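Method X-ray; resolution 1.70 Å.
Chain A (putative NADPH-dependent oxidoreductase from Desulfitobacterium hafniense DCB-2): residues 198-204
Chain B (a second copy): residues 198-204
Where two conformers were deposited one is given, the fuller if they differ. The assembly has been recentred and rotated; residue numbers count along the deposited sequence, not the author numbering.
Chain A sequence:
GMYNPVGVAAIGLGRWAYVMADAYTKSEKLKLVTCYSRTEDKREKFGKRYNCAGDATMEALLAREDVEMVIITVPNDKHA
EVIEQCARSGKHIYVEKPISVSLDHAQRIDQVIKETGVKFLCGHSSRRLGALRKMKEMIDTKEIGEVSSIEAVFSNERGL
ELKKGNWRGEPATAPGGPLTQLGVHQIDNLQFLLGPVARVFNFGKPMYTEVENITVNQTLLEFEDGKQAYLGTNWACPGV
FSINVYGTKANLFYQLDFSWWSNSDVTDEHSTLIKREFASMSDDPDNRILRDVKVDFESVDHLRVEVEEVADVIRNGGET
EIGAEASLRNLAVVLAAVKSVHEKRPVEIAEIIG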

# COMPACT_ATOMS: atom_id res chain seq x y z
N ALA A 198 14.25 5.35 -9.35
CA ALA A 198 14.40 5.76 -10.74
C ALA A 198 13.27 6.64 -11.24
O ALA A 198 13.44 7.59 -12.01
CB ALA A 198 14.51 4.53 -11.64
N ARG A 199 12.04 6.34 -10.89
CA ARG A 199 10.86 7.04 -11.36
C ARG A 199 9.71 6.94 -10.35
O ARG A 199 9.65 6.05 -9.47
CB ARG A 199 10.35 6.53 -12.71
CG ARG A 199 9.88 5.07 -12.71
CD ARG A 199 9.64 4.62 -14.17
NE ARG A 199 10.94 4.78 -14.85
CZ ARG A 199 11.92 3.91 -14.74
NH1 ARG A 199 11.80 2.79 -14.03
NH2 ARG A 199 13.03 4.24 -15.40
N VAL A 200 8.78 7.88 -10.46
CA VAL A 200 7.69 8.16 -9.57
C VAL A 200 6.36 8.33 -10.31
O VAL A 200 6.40 8.98 -11.36
CB VAL A 200 7.95 9.48 -8.80
CG1 VAL A 200 6.87 9.76 -7.76
CG2 VAL A 200 9.32 9.45 -8.14
N PHE A 201 5.27 7.84 -9.74
CA PHE A 201 3.93 8.22 -10.19
C PHE A 201 3.12 8.56 -8.92
O PHE A 201 3.17 7.85 -7.92
CB PHE A 201 3.22 7.19 -11.08
CG PHE A 201 1.86 7.70 -11.53
CD1 PHE A 201 1.79 8.44 -12.70
CD2 PHE A 201 0.69 7.50 -10.83
CE1 PHE A 201 0.58 8.97 -13.13
CE2 PHE A 201 -0.52 8.01 -11.26
CZ PHE A 201 -0.57 8.75 -12.42
N ASN A 202 2.33 9.63 -8.99
CA ASN A 202 1.49 9.94 -7.83
C ASN A 202 0.08 10.34 -8.23
O ASN A 202 -0.10 11.07 -9.19
CB ASN A 202 2.11 11.08 -7.01
CG ASN A 202 1.45 11.38 -5.70
OD1 ASN A 202 1.43 10.59 -4.76
ND2 ASN A 202 0.89 12.56 -5.52
N PHE A 203 -0.91 9.89 -7.46
CA PHE A 203 -2.25 10.46 -7.43
C PHE A 203 -2.39 11.20 -6.09
O PHE A 203 -2.08 10.64 -5.03
CB PHE A 203 -3.34 9.45 -7.57
CG PHE A 203 -3.61 8.83 -8.95
CD1 PHE A 203 -3.67 9.61 -10.08
CD2 PHE A 203 -3.81 7.45 -9.05
CE1 PHE A 203 -3.95 9.10 -11.33
CE2 PHE A 203 -4.07 6.92 -10.31
CZ PHE A 203 -4.13 7.72 -11.44
N GLY A 204 -2.87 12.44 -6.11
CA GLY A 204 -3.07 13.08 -4.80
C GLY A 204 -3.88 14.37 -4.92
O GLY A 204 -3.90 14.99 -5.98
N ALA B 198 -12.41 5.27 -11.71
CA ALA B 198 -12.34 6.15 -12.87
C ALA B 198 -11.10 5.94 -13.72
O ALA B 198 -11.10 6.00 -14.95
CB ALA B 198 -12.41 7.61 -12.44
N ARG B 199 -9.95 5.76 -13.09
CA ARG B 199 -8.67 5.63 -13.77
C ARG B 199 -7.69 4.81 -12.94
O ARG B 199 -7.81 4.63 -11.71
CB ARG B 199 -8.02 6.98 -14.08
CG ARG B 199 -7.66 7.82 -12.85
CD ARG B 199 -7.24 9.24 -13.31
NE ARG B 199 -8.42 9.78 -14.02
CZ ARG B 199 -9.47 10.27 -13.39
NH1 ARG B 199 -9.53 10.37 -12.06
NH2 ARG B 199 -10.45 10.68 -14.20
N VAL B 200 -6.68 4.27 -13.63
CA VAL B 200 -5.71 3.32 -13.18
C VAL B 200 -4.29 3.71 -13.57
O VAL B 200 -4.13 4.16 -14.70
CB VAL B 200 -5.99 1.93 -13.82
CG1 VAL B 200 -5.04 0.86 -13.29
CG2 VAL B 200 -7.43 1.51 -13.59
N PHE B 201 -3.31 3.48 -12.69
CA PHE B 201 -1.90 3.51 -13.07
C PHE B 201 -1.26 2.24 -12.49
O PHE B 201 -1.49 1.87 -11.35
CB PHE B 201 -1.16 4.79 -12.67
CG PHE B 201 0.28 4.75 -13.15
CD1 PHE B 201 0.57 5.24 -14.42
CD2 PHE B 201 1.34 4.22 -12.42
CE1 PHE B 201 1.86 5.18 -14.93
CE2 PHE B 201 2.63 4.18 -12.92
CZ PHE B 201 2.89 4.66 -14.18
N ASN B 202 -0.40 1.60 -13.28
CA ASN B 202 0.30 0.43 -12.73
C ASN B 202 1.78 0.41 -13.09
O ASN B 202 2.14 0.73 -14.21
CB ASN B 202 -0.34 -0.87 -13.25
CG ASN B 202 0.14 -2.14 -12.63
OD1 ASN B 202 -0.02 -2.42 -11.44
ND2 ASN B 202 0.76 -3.03 -13.39
N PHE B 203 2.62 -0.00 -12.14
CA PHE B 203 3.98 -0.46 -12.39
C PHE B 203 3.98 -1.98 -12.19
O PHE B 203 3.49 -2.48 -11.16
CB PHE B 203 5.00 0.18 -11.52
CG PHE B 203 5.41 1.63 -11.80
CD1 PHE B 203 5.68 2.07 -13.07
CD2 PHE B 203 5.53 2.52 -10.72
CE1 PHE B 203 6.10 3.35 -13.35
CE2 PHE B 203 5.93 3.82 -11.00
CZ PHE B 203 6.19 4.25 -12.29
N GLY B 204 4.54 -2.74 -13.13
CA GLY B 204 4.60 -4.19 -12.84
C GLY B 204 5.52 -4.91 -13.82
O GLY B 204 5.72 -4.43 -14.94

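Two strands from identical chains meet face to face across an exact two-fold axis and are held by packed side chains alone, with a stacked pair of phenylalanines at the centre and no hydrogen bond between the stretches. The strands run roughly antiparallel, with 154° between their N-to-C directions, and their axes come no closer than 8.8 Å. That spacing is too wide for backbone pairing and leaves room for a layer of side chains between them. The nearest CA atoms are those of A:Phe201 and B:Phe201, 8.0 Å apart, so the symmetry places one residue type opposite itself at the middle.

The first rule is alternation. In chain A the CA-to-CB bonds of A:Arg199, A:Phe201 and A:Phe203 point toward the partner, those of A:Val200 and A:Asn202 point away, and chain B does the same. The contact therefore reads as Arg, Phe, Phe along one face of the strand, and together the two faces bury 349 Å², most of it on the phenylalanines.

The second rule concerns the axis. A residue next to a two-fold must pack well against its own copy, and a flat apolar ring can do so. A:Phe201 and B:Phe201 form an offset stack, with ring centroids 4.0 Å apart and planes only 9° from parallel. Both take the t rotamer with chi2 at 89°, which carries each ring over the base of the other side chain. As a result A:Phe201 CB lies over the face of the B:Phe201 ring, 3.9 Å from its centroid and 3.6 Å from B:Phe201 CE2, and a CH-pi contact of the same geometry returns from B:Phe201 CB to the A:Phe201 ring. Each residue thus offers both a ring and a methylene to its twin.

The antiparallel sense then brings unlike residues together on both sides of this pair. A:Phe203, in the m rotamer, reaches the partner strand where B:Arg199 and B:Phe201 lie. A:Phe203 CZ is 3.8 Å from B:Arg199 CG, and A:Phe203 CE2 is 4.3 Å from B:Phe201 CB, a looser apolar contact. B:Phe203 repeats the arrangement against A:Arg199 and A:Phe201.

Arginine may seem out of place beside these rings, but the contact uses its aliphatic stem. The CG methylene packs against the phenylalanine, while NE, NH1 and NH2 are all hydrogen-bonded elsewhere in the structure. Charge and apolar surface are both accommodated by one long side chain at a partly exposed position.

The residues that turn away complete the pattern. A:Val200 and B:Val200 are buried, as suits a branched apolar side chain in a strand, yet they point away and make no contact with the other stretch. A:Asn202 and B:Asn202 are buried too, with both side-chain polar atoms satisfied elsewhere. The ends contribute nothing directly: A:Ala198 and A:Gly204, like their copies, lose no surface to the partner. At A:Gly204, a CB would be crowded within its own chain by A:Asn202 ND2, 3.1 Å from its ideal position.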